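Local coordinates for protein ribulose bisphosphate carboxylase (Pyrococcus horikoshii, PDB 2D69) that probably catalyses the carboxylation of ribulose 1,5-bisphosphate by CO2 and water to two 3-phosphoglycerates, within an archaeal AMP degradation pathway, at residues Asn197-Arg202 and Ala238-Asn243; Gly229-Met234 and Gln262-Val267. All blocks are in the same frame, centred on the assembly; numbering follows the deposited sequence.

Interaction 1: residues Asn197-Arg202 and Ala238-Asn243; sequences NRFEER and AEMVAN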
loop_
_atom_site.group_PDB
_atom_site.type_symbol
_atom_site.label_atom_id
_atom_site.label_comp_id
_atom_site.label_asym_id
_atom_site.label_seq_id
_atom_site.Cartn_x
_atom_site.Cartn_y
_atom_site.Cartn_z
ATOM N N ASN A 197 28.448 7.949 -16.442
ATOM C CA ASN A 197 27.207 8.033 -17.226
ATOM C C ASN A 197 26.098 7.197 -16.591
ATOM O O ASN A 197 25.753 6.111 -17.055
ATOM C CB ASN A 197 27.424 7.603 -18.699
ATOM C CG ASN A 197 26.426 8.231 -19.657
ATOM O OD1 ASN A 197 25.237 8.184 -19.414
ATOM N ND2 ASN A 197 26.918 8.847 -20.746
ATOM N N ARG A 198 25.525 7.724 -15.525
ATOM C CA ARG A 198 24.465 7.049 -14.812
ATOM C C ARG A 198 23.186 7.063 -15.616
ATOM O O ARG A 198 22.783 8.125 -16.099
ATOM C CB ARG A 198 24.193 7.709 -13.442
ATOM C CG ARG A 198 24.975 7.134 -12.303
ATOM C CD ARG A 198 24.604 7.662 -10.877
ATOM N NE ARG A 198 23.332 7.181 -10.319
ATOM C CZ ARG A 198 22.216 7.912 -10.219
ATOM N NH1 ARG A 198 22.201 9.164 -10.630
ATOM N NH2 ARG A 198 21.128 7.403 -9.668
ATOM N N PHE A 199 22.526 5.906 -15.671
ATOM C CA PHE A 199 21.353 5.726 -16.480
ATOM C C PHE A 199 20.338 6.835 -16.250
ATOM O O PHE A 199 19.883 7.505 -17.211
ATOM C CB PHE A 199 20.681 4.339 -16.254
ATOM C CG PHE A 199 19.593 4.084 -17.241
ATOM C CD1 PHE A 199 18.274 4.576 -17.022
ATOM C CD2 PHE A 199 19.897 3.501 -18.466
ATOM C CE1 PHE A 199 17.277 4.427 -17.999
ATOM C CE2 PHE A 199 18.892 3.312 -19.413
ATOM C CZ PHE A 199 17.587 3.824 -19.210
ATOM N N GLU A 200 20.000 7.103 -14.997
ATOM C CA GLU A 200 18.946 8.139 -14.778
ATOM C C GLU A 200 19.329 9.551 -15.155
ATOM O O GLU A 200 18.457 10.443 -15.537
ATOM C CB GLU A 200 18.392 8.091 -13.340
ATOM C CG GLU A 200 17.035 8.867 -13.279
ATOM C CD GLU A 200 16.201 8.599 -12.030
ATOM O OE1 GLU A 200 15.014 9.026 -12.017
ATOM O OE2 GLU A 200 16.732 7.976 -11.074
ATOM N N GLU A 201 20.619 9.830 -15.023
ATOM C CA GLU A 201 21.165 11.126 -15.467
ATOM C C GLU A 201 21.144 11.203 -16.990
ATOM O O GLU A 201 20.777 12.206 -17.556
ATOM C CB GLU A 201 22.569 11.334 -14.911
ATOM C CG GLU A 201 22.606 11.470 -13.388
ATOM C CD GLU A 201 24.027 11.578 -12.807
ATOM O OE1 GLU A 201 24.137 11.315 -11.566
ATOM O OE2 GLU A 201 25.003 11.934 -13.567
ATOM N N ARG A 202 21.481 10.105 -17.655
ATOM C CA ARG A 202 21.397 10.051 -19.110
ATOM C C ARG A 202 19.950 10.242 -19.603
ATOM O O ARG A 202 19.715 11.085 -20.487
ATOM C CB ARG A 202 21.939 8.736 -19.631
ATOM C CG ARG A 202 22.160 8.752 -21.125
ATOM C CD ARG A 202 23.075 7.654 -21.560
ATOM N NE ARG A 202 22.441 6.345 -21.700
ATOM C CZ ARG A 202 22.717 5.304 -20.920
ATOM N NH1 ARG A 202 23.509 5.442 -19.863
ATOM N NH2 ARG A 202 22.210 4.131 -21.226
ATOM N N ALA A 238 13.062 1.063 -17.567
ATOM C CA ALA A 238 11.905 1.211 -18.488
ATOM C C ALA A 238 10.935 2.230 -17.954
ATOM O O ALA A 238 10.503 3.149 -18.688
ATOM C CB ALA A 238 11.227 -0.157 -18.764
ATOM N N GLU A 239 10.656 2.187 -16.650
ATOM C CA GLU A 239 9.730 3.197 -16.077
ATOM C C GLU A 239 10.287 4.608 -16.186
ATOM O O GLU A 239 9.555 5.615 -16.494
ATOM C CB GLU A 239 9.436 2.866 -14.581
ATOM C CG GLU A 239 8.632 1.584 -14.367
ATOM C CD GLU A 239 8.469 1.175 -12.891
ATOM O OE1 GLU A 239 9.273 1.599 -12.046
ATOM O OE2 GLU A 239 7.541 0.420 -12.572
ATOM N N MET A 240 11.583 4.750 -15.979
ATOM C CA MET A 240 12.229 6.074 -16.140
ATOM C C MET A 240 12.166 6.607 -17.572
ATOM O O MET A 240 11.898 7.793 -17.797
ATOM C CB MET A 240 13.670 6.079 -15.669
ATOM C CG MET A 240 13.883 5.832 -14.173
ATOM S SD MET A 240 15.667 5.382 -14.063
ATOM C CE MET A 240 15.776 4.628 -12.375
ATOM N N VAL A 241 12.326 5.707 -18.539
ATOM C CA VAL A 241 12.262 6.092 -19.947
ATOM C C VAL A 241 10.846 6.604 -20.256
ATOM O O VAL A 241 10.679 7.740 -20.729
ATOM C CB VAL A 241 12.726 4.880 -20.864
ATOM C CG1 VAL A 241 12.450 5.214 -22.380
ATOM C CG2 VAL A 241 14.197 4.617 -20.667
ATOM N N ALA A 242 9.815 5.834 -19.900
ATOM C CA ALA A 242 8.392 6.173 -20.186
ATOM C C ALA A 242 8.040 7.492 -19.515
ATOM O O ALA A 242 7.381 8.378 -20.091
ATOM C CB ALA A 242 7.480 5.088 -19.692
ATOM N N ASN A 243 8.527 7.643 -18.293
ATOM C CA ASN A 243 8.314 8.854 -17.536
ATOM C C ASN A 243 8.869 10.087 -18.162
ATOM O O ASN A 243 8.313 11.165 -18.027
ATOM C CB ASN A 243 8.951 8.721 -16.161
ATOM C CG ASN A 243 7.990 8.954 -15.147
ATOM O OD1 ASN A 243 7.303 7.970 -14.723
ATOM N ND2 ASN A 243 7.757 10.266 -14.810
#

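Interaction 2: residues Gly229-Met234 and Gln262-Val267; sequences GPVNIM and QYMREV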
loop_
_atom_site.group_PDB
_atom_site.type_symbol
_atom_site.label_atom_id
_atom_site.label_comp_id
_atom_site.label_asym_id
_atom_site.label_seq_id
_atom_site.Cartn_x
_atom_site.Cartn_y
_atom_site.Cartn_z
ATOM N N GLY A 229 19.970 -5.252 -17.883
ATOM C CA GLY A 229 20.389 -5.430 -16.514
ATOM C C GLY A 229 19.637 -6.613 -15.851
ATOM O O GLY A 229 18.774 -7.239 -16.458
ATOM N N PRO A 230 19.942 -6.868 -14.580
ATOM C CA PRO A 230 19.087 -7.695 -13.710
ATOM C C PRO A 230 17.657 -7.188 -13.855
ATOM O O PRO A 230 17.481 -5.977 -13.959
ATOM C CB PRO A 230 19.605 -7.383 -12.311
ATOM C CG PRO A 230 21.009 -6.925 -12.511
ATOM C CD PRO A 230 21.127 -6.354 -13.871
ATOM N N VAL A 231 16.679 -8.086 -13.848
ATOM C CA VAL A 231 15.332 -7.742 -14.314
ATOM C C VAL A 231 14.697 -6.560 -13.570
ATOM O O VAL A 231 14.030 -5.729 -14.179
ATOM C CB VAL A 231 14.262 -8.880 -14.251
ATOM C CG1 VAL A 231 13.445 -8.829 -15.528
ATOM C CG2 VAL A 231 14.818 -10.188 -14.076
ATOM N N ASN A 232 14.856 -6.511 -12.257
ATOM C CA ASN A 232 14.284 -5.423 -11.498
ATOM C C ASN A 232 14.835 -4.079 -11.950
ATOM O O ASN A 232 14.094 -3.085 -12.054
ATOM C CB ASN A 232 14.464 -5.614 -9.984
ATOM C CG ASN A 232 15.914 -5.684 -9.564
ATOM O OD1 ASN A 232 16.332 -4.907 -8.739
ATOM N ND2 ASN A 232 16.692 -6.573 -10.162
ATOM N N ILE A 233 16.139 -4.054 -12.208
ATOM C CA ILE A 233 16.800 -2.861 -12.705
ATOM C C ILE A 233 16.233 -2.503 -14.079
ATOM O O ILE A 233 15.964 -1.341 -14.311
ATOM C CB ILE A 233 18.368 -3.056 -12.841
ATOM C CG1 ILE A 233 19.017 -3.532 -11.524
ATOM C CG2 ILE A 233 19.022 -1.791 -13.423
ATOM C CD1 ILE A 233 18.685 -2.803 -10.336
ATOM N N MET A 234 16.067 -3.489 -14.978
ATOM C CA MET A 234 15.564 -3.212 -16.337
ATOM C C MET A 234 14.178 -2.593 -16.211
ATOM O O MET A 234 13.881 -1.647 -16.915
ATOM C CB MET A 234 15.389 -4.454 -17.225
ATOM C CG MET A 234 16.596 -5.183 -17.598
ATOM S SD MET A 234 16.386 -5.936 -19.275
ATOM C CE MET A 234 15.669 -7.407 -18.650
ATOM N N GLN A 262 10.082 -12.134 -21.287
ATOM C CA GLN A 262 8.640 -12.352 -21.230
ATOM C C GLN A 262 8.053 -11.405 -20.215
ATOM O O GLN A 262 7.008 -10.780 -20.438
ATOM C CB GLN A 262 8.300 -13.804 -20.903
ATOM C CG GLN A 262 8.522 -14.751 -22.005
ATOM C CD GLN A 262 7.584 -15.945 -21.923
ATOM O OE1 GLN A 262 8.006 -17.036 -21.606
ATOM N NE2 GLN A 262 6.325 -15.723 -22.170
ATOM N N TYR A 263 8.723 -11.239 -19.092
ATOM C CA TYR A 263 8.180 -10.300 -18.117
ATOM C C TYR A 263 8.266 -8.862 -18.596
ATOM O O TYR A 263 7.311 -8.044 -18.399
ATOM C CB TYR A 263 8.868 -10.505 -16.764
ATOM C CG TYR A 263 8.460 -9.450 -15.765
ATOM C CD1 TYR A 263 7.142 -9.404 -15.281
ATOM C CD2 TYR A 263 9.334 -8.475 -15.357
ATOM C CE1 TYR A 263 6.728 -8.440 -14.380
ATOM C CE2 TYR A 263 8.922 -7.497 -14.451
ATOM C CZ TYR A 263 7.613 -7.493 -13.971
ATOM O OH TYR A 263 7.209 -6.549 -13.078
ATOM N N MET A 264 9.388 -8.512 -19.240
ATOM C CA MET A 264 9.550 -7.136 -19.745
ATOM C C MET A 264 8.522 -6.787 -20.773
ATOM O O MET A 264 8.100 -5.661 -20.836
ATOM C CB MET A 264 11.006 -6.881 -20.270
ATOM C CG MET A 264 12.049 -6.761 -19.143
ATOM S SD MET A 264 11.631 -5.426 -17.988
ATOM C CE MET A 264 11.439 -3.976 -19.009
ATOM N N ARG A 265 8.037 -7.778 -21.507
ATOM C CA ARG A 265 6.962 -7.559 -22.439
ATOM C C ARG A 265 5.666 -7.127 -21.723
ATOM O O ARG A 265 4.933 -6.326 -22.266
ATOM C CB ARG A 265 6.714 -8.830 -23.282
ATOM C CG ARG A 265 5.506 -8.748 -24.251
ATOM C CD ARG A 265 5.708 -7.768 -25.395
ATOM N NE ARG A 265 4.517 -7.673 -26.259
ATOM C CZ ARG A 265 3.473 -6.881 -26.029
ATOM N NH1 ARG A 265 3.434 -6.042 -24.980
ATOM N NH2 ARG A 265 2.440 -6.882 -26.868
ATOM N N GLU A 266 5.399 -7.639 -20.511
ATOM C CA GLU A 266 4.269 -7.151 -19.692
ATOM C C GLU A 266 4.520 -5.779 -19.184
ATOM O O GLU A 266 3.626 -4.917 -19.208
ATOM C CB GLU A 266 3.927 -8.088 -18.501
ATOM C CG GLU A 266 3.643 -9.505 -18.914
ATOM C CD GLU A 266 2.555 -9.525 -19.963
ATOM O OE1 GLU A 266 2.775 -10.143 -21.018
ATOM O OE2 GLU A 266 1.502 -8.853 -19.770
ATOM N N VAL A 267 5.739 -5.526 -18.743
ATOM C CA VAL A 267 6.106 -4.137 -18.336
ATOM C C VAL A 267 5.880 -3.101 -19.429
ATOM O O VAL A 267 5.259 -2.051 -19.198
ATOM C CB VAL A 267 7.567 -4.080 -17.869
ATOM C CG1 VAL A 267 7.957 -2.670 -17.529
ATOM C CG2 VAL A 267 7.744 -4.933 -16.612
#

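Interaction 1: residues Asn197-Arg202 and Ala238-Asn243
The thioether of M240 is shared between two unlike neighbours, the ring of F199 and the acidic side chain of E200, and no hydrogen bond joins the two segments. Its sulfur SD lies 4.0 Å from CD1 of F199 and 5.3 Å from the ring centroid. At 78° off the ring normal it sits beside the rim, not above a face: a Met-aromatic contact of the edge type. V241 meets the same ring further round, with its CG2 methyl 3.8 Å from CZ of F199 and close to the ring plane, so the phenyl rim rests on two successive residues of one helix turn. F199 reaches them because its CG is anti to the backbone N (chi1 -171°), which sends the ring across to the facing helix.

E200 lies against the same sulfur and carries on to the methyl. Both chains are extended and cross at about a right angle; CG of E200 is 3.8 Å from SD of M240, and the methyl CE of M240 lies 3.7 Å from OE2 of E200. This is plain van der Waals contact along the aliphatic arm and carboxylate, and the carboxylate also makes a long, weak ion pair with R204. Beside it, R198 NH1 makes a salt bridge of 3.0 Å to E201 OE1, and both residues also pair with a second subunit, R198 with its E269 and E201 with its R341.

The contact joins helices 199-217 and 231-244, successive outer helices of the alpha/beta barrel, with strand 222-224 between them in sequence. I225, just past that strand, touches the side chains of both F199 and V241, helix 167-179 packs against N197, E201 and R202, and helix 258-271 lies against A238, E239 and A242.

Interaction 2: residues Gly229-Met234 and Gln262-Val267
M264 and M234 lie against each other, the methyl of M234 on CG of M264 and the sulfur of M264 near CB of M234. From CB, which leaves helix 258-271 heading for the 229-234 segment, the M264 chain turns at every bond. CG receives the tip of the other methionine, with CE of M234 3.7 Å from it, and has CG1 of V231 more loosely beside it at 4.4 Å. SD comes next and lies 4.0 Å from CB of M234. The terminal methyl CE finishes against backbone, 4.0 Å from O of M234. The bends that allow this are chi2 -58° and chi3 -54°, which fold the chain over instead of letting it run straight out. M234 is bent at the same two torsions, and the two side chains cross obliquely.

One turn earlier on its helix, V231 brings CG1 to the ring edge of Y263, 4.1 Å from CD2 and near the ring plane. The hydroxyl of Y263 is hydrogen-bonded to E235, so the phenol is held at its far end while its rim packs on V231. I251 of strand 248-252 touches both methionines from the barrel side. In a third subunit, N232 packs on Y263 and S259 on V231 and M234, while S259 OG of that subunit is hydrogen-bonded to the G229 carbonyl oxygen.

With M264 cut back to an alanine, the M234 methyl would probably lose the CG it packs on, and a gap is likely to open between the two helices. Across these segments the contact is apolar side chains alone, without a hydrogen bond or salt bridge; cohesion between them therefore rests on van der Waals contact between two bent thioethers, a valine methyl and a ring edge.

Overall arrangement
Both contacts use helix 231-244, one on each of its flanks: interaction 1 joins its later part to helix 199-217, and interaction 2 joins its first turn to helix 258-271. Together they tie three successive outer helices of the catalytic barrel. Their centres are 14 Å apart, and they meet directly where CB of A238 lies 3.8 Å from CE of M264. Interaction 2 is the more buried, wholly apolar across its segments and set against strand 248-252. Interaction 1 is only partly buried; there a methionine also packs on a glutamate, and charged neighbours lead to a second subunit, whereas interaction 2 borders a third.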